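Local coordinates for protein putative O-GlcNAcase nagJ (Clostridium perfringens, PDB 6PV5) that probably acts as a hexosaminidase of glycoside hydrolase family 84, the chain here being the N-terminal part of a longer protein, at residues V179-V191 and G452-A464. Residues are numbered along the deposited sequence; the frame is centred on the assembly and turned at random.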
ATOM      1  N   VAL A 179      19.267 -16.354 -10.125  1.00 67.96           N
ATOM      2  CA  VAL A 179      19.872 -15.043 -10.269  1.00 66.06           C
ATOM      3  C   VAL A 179      18.730 -14.027 -10.310  1.00 65.36           C
ATOM      4  O   VAL A 179      17.833 -14.125 -11.151  1.00 63.24           O
ATOM      5  CB  VAL A 179      20.763 -14.943 -11.527  1.00 67.70           C
ATOM      6  CG1 VAL A 179      21.532 -13.628 -11.572  1.00 68.82           C
ATOM      7  CG2 VAL A 179      21.720 -16.123 -11.658  1.00 66.18           C
ATOM      8  N   ILE A 180      18.770 -13.065  -9.380  1.00 57.50           N
ATOM      9  CA  ILE A 180      17.823 -11.964  -9.363  1.00 53.21           C
ATOM     10  C   ILE A 180      18.613 -10.671  -9.518  1.00 52.24           C
ATOM     11  O   ILE A 180      19.557 -10.430  -8.770  1.00 52.91           O
ATOM     12  CB  ILE A 180      16.964 -11.979  -8.075  1.00 53.60           C
ATOM     13  CG1 ILE A 180      15.949 -13.126  -8.076  1.00 50.15           C
ATOM     14  CG2 ILE A 180      16.279 -10.641  -7.840  1.00 52.63           C
ATOM     15  CD1 ILE A 180      15.577 -13.593  -6.692  1.00 51.70           C
ATOM     16  N   LYS A 181      18.209  -9.861 -10.504  1.00 47.62           N
ATOM     17  CA  LYS A 181      18.693  -8.498 -10.665  1.00 54.87           C
ATOM     18  C   LYS A 181      17.505  -7.557 -10.437  1.00 51.94           C
ATOM     19  O   LYS A 181      16.531  -7.612 -11.181  1.00 52.76           O
ATOM     20  CB  LYS A 181      19.335  -8.361 -12.054  1.00 55.66           C
ATOM     21  CG  LYS A 181      20.500  -9.311 -12.328  1.00 58.24           C
ATOM     22  CD  LYS A 181      20.454  -9.992 -13.687  1.00 56.88           C
ATOM     23  N   ASP A 182      17.570  -6.718  -9.390  1.00 49.55           N
ATOM     24  CA  ASP A 182      16.353  -6.108  -8.876  1.00 48.44           C
ATOM     25  C   ASP A 182      16.585  -4.679  -8.398  1.00 45.66           C
ATOM     26  O   ASP A 182      17.609  -4.373  -7.799  1.00 50.01           O
ATOM     27  CB  ASP A 182      15.755  -6.948  -7.742  1.00 48.52           C
ATOM     28  CG  ASP A 182      14.268  -6.719  -7.471  1.00 51.55           C
ATOM     29  OD1 ASP A 182      13.572  -6.133  -8.337  1.00 46.01           O
ATOM     30  OD2 ASP A 182      13.805  -7.164  -6.405  1.00 50.58           O
ATOM     31  N   GLU A 183      15.575  -3.830  -8.628  1.00 47.16           N
ATOM     32  CA  GLU A 183      15.578  -2.432  -8.214  1.00 46.01           C
ATOM     33  C   GLU A 183      14.171  -1.854  -8.390  1.00 41.60           C
ATOM     34  O   GLU A 183      13.369  -2.358  -9.175  1.00 44.06           O
ATOM     35  CB  GLU A 183      16.568  -1.611  -9.053  1.00 45.59           C
ATOM     36  CG  GLU A 183      16.305  -1.709 -10.548  1.00 50.20           C
ATOM     37  CD  GLU A 183      17.242  -0.932 -11.462  1.00 54.86           C
ATOM     38  OE1 GLU A 183      18.244  -0.379 -10.955  1.00 54.39           O
ATOM     39  OE2 GLU A 183      16.966  -0.884 -12.680  1.00 53.48           O
ATOM     40  N   PRO A 184      13.849  -0.754  -7.681  1.00 36.61           N
ATOM     41  CA  PRO A 184      12.497  -0.186  -7.693  1.00 38.01           C
ATOM     42  C   PRO A 184      12.130   0.792  -8.808  1.00 39.78           C
ATOM     43  O   PRO A 184      12.943   1.638  -9.188  1.00 42.68           O
ATOM     44  CB  PRO A 184      12.479   0.608  -6.382  1.00 34.06           C
ATOM     45  CG  PRO A 184      13.929   1.057  -6.175  1.00 37.39           C
ATOM     46  CD  PRO A 184      14.765  -0.056  -6.765  1.00 35.50           C
ATOM     47  N   SER A 185      10.861   0.720  -9.252  1.00 37.20           N
ATOM     48  CA  SER A 185      10.256   1.658 -10.192  1.00 34.66           C
ATOM     49  C   SER A 185      10.183   3.058  -9.588  1.00 34.52           C
ATOM     50  O   SER A 185      10.431   4.040 -10.278  1.00 36.72           O
ATOM     51  CB  SER A 185       8.869   1.213 -10.590  1.00 34.61           C
ATOM     52  OG  SER A 185       8.882  -0.091 -11.153  1.00 36.53           O
ATOM     53  N   PHE A 186       9.765   3.153  -8.324  1.00 30.61           N
ATOM     54  CA  PHE A 186       9.597   4.457  -7.701  1.00 32.12           C
ATOM     55  C   PHE A 186      10.590   4.561  -6.557  1.00 32.25           C
ATOM     56  O   PHE A 186      10.789   3.580  -5.848  1.00 32.46           O
ATOM     57  CB  PHE A 186       8.179   4.666  -7.157  1.00 30.59           C
ATOM     58  CG  PHE A 186       7.068   4.652  -8.180  1.00 29.70           C
ATOM     59  CD1 PHE A 186       6.566   5.831  -8.702  1.00 30.19           C
ATOM     60  CD2 PHE A 186       6.517   3.458  -8.616  1.00 28.17           C
ATOM     61  CE1 PHE A 186       5.549   5.813  -9.648  1.00 29.72           C
ATOM     62  CE2 PHE A 186       5.498   3.443  -9.558  1.00 28.85           C
ATOM     63  CZ  PHE A 186       5.009   4.624 -10.068  1.00 27.56           C
ATOM     64  N   LYS A 187      11.180   5.749  -6.390  1.00 35.45           N
ATOM     65  CA  LYS A 187      12.268   5.927  -5.443  1.00 40.04           C
ATOM     66  C   LYS A 187      11.689   6.115  -4.048  1.00 39.20           C
ATOM     67  O   LYS A 187      12.390   5.922  -3.053  1.00 37.18           O
ATOM     68  CB  LYS A 187      13.140   7.136  -5.796  1.00 38.89           C
ATOM     69  CG  LYS A 187      12.452   8.484  -5.637  1.00 43.16           C
ATOM     70  CD  LYS A 187      13.342   9.682  -5.933  1.00 47.02           C
ATOM     71  CE  LYS A 187      12.609  10.978  -5.653  1.00 51.62           C
ATOM     72  NZ  LYS A 187      13.508  12.159  -5.653  1.00 53.12           N
ATOM     73  N   MET A 188      10.431   6.572  -4.000  1.00 37.16           N
ATOM     74  CA  MET A 188       9.710   6.634  -2.742  1.00 35.08           C
ATOM     75  C   MET A 188       8.425   5.811  -2.853  1.00 33.88           C
ATOM     76  O   MET A 188       7.593   6.052  -3.734  1.00 30.36           O
ATOM     77  CB  MET A 188       9.385   8.063  -2.320  1.00 37.90           C
ATOM     78  CG  MET A 188       9.096   8.127  -0.842  1.00 41.52           C
ATOM     79  SD  MET A 188       8.198   9.580  -0.300  1.00 49.74           S
ATOM     80  CE  MET A 188       8.678   9.572   1.425  1.00 53.00           C
ATOM     81  N   ARG A 189       8.325   4.818  -1.959  1.00 28.81           N
ATOM     82  CA  ARG A 189       7.211   3.882  -1.862  1.00 30.32           C
ATOM     83  C   ARG A 189       6.717   3.910  -0.419  1.00 31.60           C
ATOM     84  O   ARG A 189       7.347   3.321   0.445  1.00 32.58           O
ATOM     85  CB  ARG A 189       7.668   2.477  -2.257  1.00 28.18           C
ATOM     86  CG  ARG A 189       8.273   2.400  -3.650  1.00 31.09           C
ATOM     87  CD  ARG A 189       9.071   1.138  -3.940  1.00 33.59           C
ATOM     88  NE  ARG A 189       9.991   0.823  -2.847  1.00 34.43           N
ATOM     89  CZ  ARG A 189      11.186   1.389  -2.661  1.00 36.66           C
ATOM     90  NH1 ARG A 189      11.624   2.329  -3.492  1.00 32.93           N
ATOM     91  NH2 ARG A 189      11.936   1.011  -1.637  1.00 33.84           N
ATOM     92  N   ALA A 190       5.635   4.659  -0.161  1.00 28.90           N
ATOM     93  CA  ALA A 190       5.304   5.052   1.196  1.00 27.60           C
ATOM     94  C   ALA A 190       3.865   4.659   1.530  1.00 30.20           C
ATOM     95  O   ALA A 190       3.041   4.378   0.654  1.00 27.55           O
ATOM     96  CB  ALA A 190       5.451   6.549   1.331  1.00 26.82           C
ATOM     97  N   VAL A 191       3.577   4.698   2.829  1.00 28.67           N
ATOM     98  CA  VAL A 191       2.224   4.732   3.345  1.00 28.04           C
ATOM     99  C   VAL A 191       2.127   6.011   4.157  1.00 27.42           C
ATOM    100  O   VAL A 191       3.058   6.319   4.893  1.00 31.27           O
ATOM    101  CB  VAL A 191       1.938   3.471   4.189  1.00 27.32           C
ATOM    102  CG1 VAL A 191       0.574   3.491   4.866  1.00 27.68           C
ATOM    103  CG2 VAL A 191       2.117   2.205   3.371  1.00 27.60           C
ATOM    104  N   GLY A 452       0.048  -2.316  -3.316  1.00 25.23           N
ATOM    105  CA  GLY A 452       0.707  -1.030  -3.464  1.00 29.57           C
ATOM    106  C   GLY A 452       2.237  -1.150  -3.397  1.00 32.06           C
ATOM    107  O   GLY A 452       2.946  -0.449  -4.120  1.00 29.33           O
ATOM    108  N   ALA A 453       2.735  -2.032  -2.516  1.00 32.83           N
ATOM    109  CA  ALA A 453       4.167  -2.305  -2.403  1.00 32.88           C
ATOM    110  C   ALA A 453       4.689  -2.907  -3.706  1.00 32.02           C
ATOM    111  O   ALA A 453       5.802  -2.604  -4.128  1.00 31.87           O
ATOM    112  CB  ALA A 453       4.452  -3.237  -1.248  1.00 31.98           C
ATOM    113  N   ASP A 454       3.879  -3.781  -4.305  1.00 29.43           N
ATOM    114  CA  ASP A 454       4.241  -4.512  -5.507  1.00 31.46           C
ATOM    115  C   ASP A 454       4.288  -3.557  -6.704  1.00 33.35           C
ATOM    116  O   ASP A 454       5.193  -3.631  -7.539  1.00 32.76           O
ATOM    117  CB  ASP A 454       3.302  -5.706  -5.692  1.00 32.30           C
ATOM    118  CG  ASP A 454       3.682  -6.644  -6.822  1.00 34.81           C
ATOM    119  OD1 ASP A 454       4.887  -6.846  -7.036  1.00 40.04           O
ATOM    120  OD2 ASP A 454       2.768  -7.169  -7.477  1.00 37.77           O
ATOM    121  N   TYR A 455       3.281  -2.680  -6.789  1.00 31.55           N
ATOM    122  CA  TYR A 455       3.161  -1.722  -7.866  1.00 32.41           C
ATOM    123  C   TYR A 455       4.298  -0.706  -7.765  1.00 32.56           C
ATOM    124  O   TYR A 455       4.896  -0.377  -8.780  1.00 30.04           O
ATOM    125  CB  TYR A 455       1.825  -0.976  -7.814  1.00 29.96           C
ATOM    126  CG  TYR A 455       1.769   0.177  -8.789  1.00 28.79           C
ATOM    127  CD1 TYR A 455       1.604  -0.041 -10.155  1.00 29.38           C
ATOM    128  CD2 TYR A 455       1.927   1.480  -8.350  1.00 28.01           C
ATOM    129  CE1 TYR A 455       1.557   1.011 -11.058  1.00 28.95           C
ATOM    130  CE2 TYR A 455       1.879   2.543  -9.239  1.00 28.75           C
ATOM    131  CZ  TYR A 455       1.726   2.303 -10.594  1.00 27.60           C
ATOM    132  OH  TYR A 455       1.669   3.360 -11.453  1.00 28.82           O
ATOM    133  N   GLY A 456       4.538  -0.206  -6.541  1.00 32.19           N
ATOM    134  CA  GLY A 456       5.567   0.776  -6.260  1.00 33.84           C
ATOM    135  C   GLY A 456       6.947   0.234  -6.620  1.00 39.04           C
ATOM    136  O   GLY A 456       7.788   0.961  -7.155  1.00 40.22           O
ATOM    137  N   TRP A 457       7.158  -1.061  -6.345  1.00 34.77           N
ATOM    138  CA  TRP A 457       8.459  -1.659  -6.568  1.00 34.74           C
ATOM    139  C   TRP A 457       8.645  -1.997  -8.048  1.00 35.49           C
ATOM    140  O   TRP A 457       9.741  -1.862  -8.574  1.00 37.23           O
ATOM    141  CB  TRP A 457       8.675  -2.890  -5.681  1.00 33.62           C
ATOM    142  CG  TRP A 457      10.050  -3.458  -5.841  1.00 34.10           C
ATOM    143  CD1 TRP A 457      10.440  -4.458  -6.684  1.00 32.72           C
ATOM    144  CD2 TRP A 457      11.247  -2.998  -5.183  1.00 34.51           C
ATOM    145  NE1 TRP A 457      11.784  -4.678  -6.568  1.00 33.35           N
ATOM    146  CE2 TRP A 457      12.313  -3.787  -5.669  1.00 35.50           C
ATOM    147  CE3 TRP A 457      11.526  -2.001  -4.244  1.00 33.74           C
ATOM    148  CZ2 TRP A 457      13.628  -3.599  -5.249  1.00 31.79           C
ATOM    149  CZ3 TRP A 457      12.827  -1.819  -3.829  1.00 36.72           C
ATOM    150  CH2 TRP A 457      13.861  -2.613  -4.323  1.00 32.95           C
ATOM    151  N   ASN A 458       7.584  -2.470  -8.704  1.00 34.73           N
ATOM    152  CA  ASN A 458       7.699  -3.033 -10.039  1.00 36.83           C
ATOM    153  C   ASN A 458       6.411  -2.722 -10.790  1.00 35.71           C
ATOM    154  O   ASN A 458       5.569  -3.609 -10.972  1.00 35.27           O
ATOM    155  CB  ASN A 458       8.074  -4.523 -10.003  1.00 34.62           C
ATOM    156  CG  ASN A 458       8.421  -5.150 -11.348  1.00 38.50           C
ATOM    157  OD1 ASN A 458       8.141  -4.600 -12.412  1.00 36.25           O
ATOM    158  ND2 ASN A 458       8.995  -6.344 -11.321  1.00 37.68           N
ATOM    159  N   SER A 459       6.298  -1.458 -11.234  1.00 36.01           N
ATOM    160  CA  SER A 459       5.094  -0.951 -11.875  1.00 37.62           C
ATOM    161  C   SER A 459       4.947  -1.524 -13.275  1.00 40.56           C
ATOM    162  O   SER A 459       3.841  -1.773 -13.752  1.00 44.47           O
ATOM    163  CB  SER A 459       5.045   0.551 -11.880  1.00 38.22           C
ATOM    164  OG  SER A 459       6.144   1.095 -12.594  1.00 40.71           O
ATOM    165  N   VAL A 460       6.085  -1.763 -13.918  1.00 43.92           N
ATOM    166  CA  VAL A 460       6.098  -2.281 -15.273  1.00 43.25           C
ATOM    167  C   VAL A 460       5.461  -3.668 -15.332  1.00 40.50           C
ATOM    168  O   VAL A 460       4.668  -3.942 -16.228  1.00 44.74           O
ATOM    169  CB  VAL A 460       7.527  -2.234 -15.851  1.00 46.32           C
ATOM    170  CG1 VAL A 460       7.799  -3.331 -16.875  1.00 42.63           C
ATOM    171  CG2 VAL A 460       7.813  -0.854 -16.422  1.00 47.06           C
ATOM    172  N   SER A 461       5.796  -4.552 -14.392  1.00 40.67           N
ATOM    173  CA  SER A 461       5.246  -5.897 -14.517  1.00 44.95           C
ATOM    174  C   SER A 461       3.994  -6.110 -13.644  1.00 38.68           C
ATOM    175  O   SER A 461       3.394  -7.179 -13.685  1.00 36.79           O
ATOM    176  CB  SER A 461       6.297  -6.950 -14.291  1.00 43.53           C
ATOM    177  OG  SER A 461       6.867  -6.814 -12.999  1.00 56.36           O
ATOM    178  N   TYR A 462       3.565  -5.079 -12.902  1.00 38.87           N
ATOM    179  CA  TYR A 462       2.435  -5.208 -11.985  1.00 35.36           C
ATOM    180  C   TYR A 462       1.175  -5.608 -12.736  1.00 32.03           C
ATOM    181  O   TYR A 462       0.756  -4.887 -13.630  1.00 34.54           O
ATOM    182  CB  TYR A 462       2.122  -3.868 -11.318  1.00 31.70           C
ATOM    183  CG  TYR A 462       0.926  -3.868 -10.388  1.00 30.39           C
ATOM    184  CD1 TYR A 462       1.017  -4.419  -9.112  1.00 29.16           C
ATOM    185  CD2 TYR A 462      -0.285  -3.305 -10.779  1.00 27.45           C
ATOM    186  CE1 TYR A 462      -0.058  -4.398  -8.232  1.00 28.29           C
ATOM    187  CE2 TYR A 462      -1.373  -3.270  -9.916  1.00 28.10           C
ATOM    188  CZ  TYR A 462      -1.251  -3.825  -8.646  1.00 27.36           C
ATOM    189  OH  TYR A 462      -2.295  -3.806  -7.794  1.00 29.38           O
ATOM    190  N   GLU A 463       0.576  -6.737 -12.340  1.00 34.54           N
ATOM    191  CA  GLU A 463      -0.775  -7.097 -12.757  1.00 40.16           C
ATOM    192  C   GLU A 463      -1.658  -7.204 -11.516  1.00 36.26           C
ATOM    193  O   GLU A 463      -1.341  -7.963 -10.598  1.00 33.06           O
ATOM    194  CB  GLU A 463      -0.794  -8.450 -13.464  1.00 43.92           C
ATOM    195  CG  GLU A 463      -0.054  -8.464 -14.784  1.00 53.67           C
ATOM    196  CD  GLU A 463       0.034  -9.873 -15.343  1.00 64.30           C
ATOM    197  OE1 GLU A 463      -1.036 -10.459 -15.624  1.00 69.09           O
ATOM    198  OE2 GLU A 463       1.167 -10.401 -15.452  1.00 71.26           O
ATOM    199  N   ALA A 464      -2.745  -6.421 -11.507  1.00 32.55           N
ATOM    200  CA  ALA A 464      -3.545  -6.173 -10.316  1.00 32.77           C
ATOM    201  C   ALA A 464      -4.049  -7.489  -9.727  1.00 32.52           C
ATOM    202  O   ALA A 464      -3.856  -7.747  -8.548  1.00 30.53           O
ATOM    203  CB  ALA A 464      -4.686  -5.232 -10.628  1.00 30.80           C
TER
HETATM  204  O   HOH W   1      11.317  -2.423 -11.161  1.00 53.27           O
HETATM  205  O   HOH W   2       7.891  -1.573  -2.335  1.00 30.52           O
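Trp457, in the last turn of helix 446-457, lays one indole face against the linker residues Glu183 and Pro184. CB of Pro184 makes a CH-pi contact 3.8 Å from the centroid of the six-membered ring of Trp457. The ring is brought there by a first torsion that sets CG anti to the backbone N (chi1 -176°). At the indole edge, Trp457 NE1 donates to Asp182 OD1, 2.9 Å away; the carboxylate plane is turned 74° from the ring, and the bond reaches the oxygen from above that plane. The same OD1 accepts from the backbone N of Lys47. At another stretch of the indole edge, CE3 of Trp457 points into one face of the Arg189 guanidinium, NE 3.5 Å away, the two planes almost perpendicular, while Arg189 NH1 holds Phe186 O at 2.8 Å and salt-bridges Glu130.

The end of the helix is gripped through its carbonyls. Trp457 O accepts from Ser185 N (2.9 Å) and from Ser185 OG (3.2 Å), both on the same face of the carbonyl, and water 1 links it to Glu183 O. Ser185 OG in turn accepts from Ser459 N at 2.9 Å, just past the helix. Phe186 N donates to Gly456 O from nearly straight beyond the C=O, although its own N-H is bent away from the line.

Apolar packing continues at Phe186, which lies obliquely against Tyr455, planes 41° apart, and Phe186 CE2 also touches Ser459 CB.

Together these contacts tie the linker between strand 174-182 of the N-terminal mixed sheet and strand 188-192, first of the (beta/alpha)8 barrel, to the helix following the eighth barrel strand, where the TIM barrel closes.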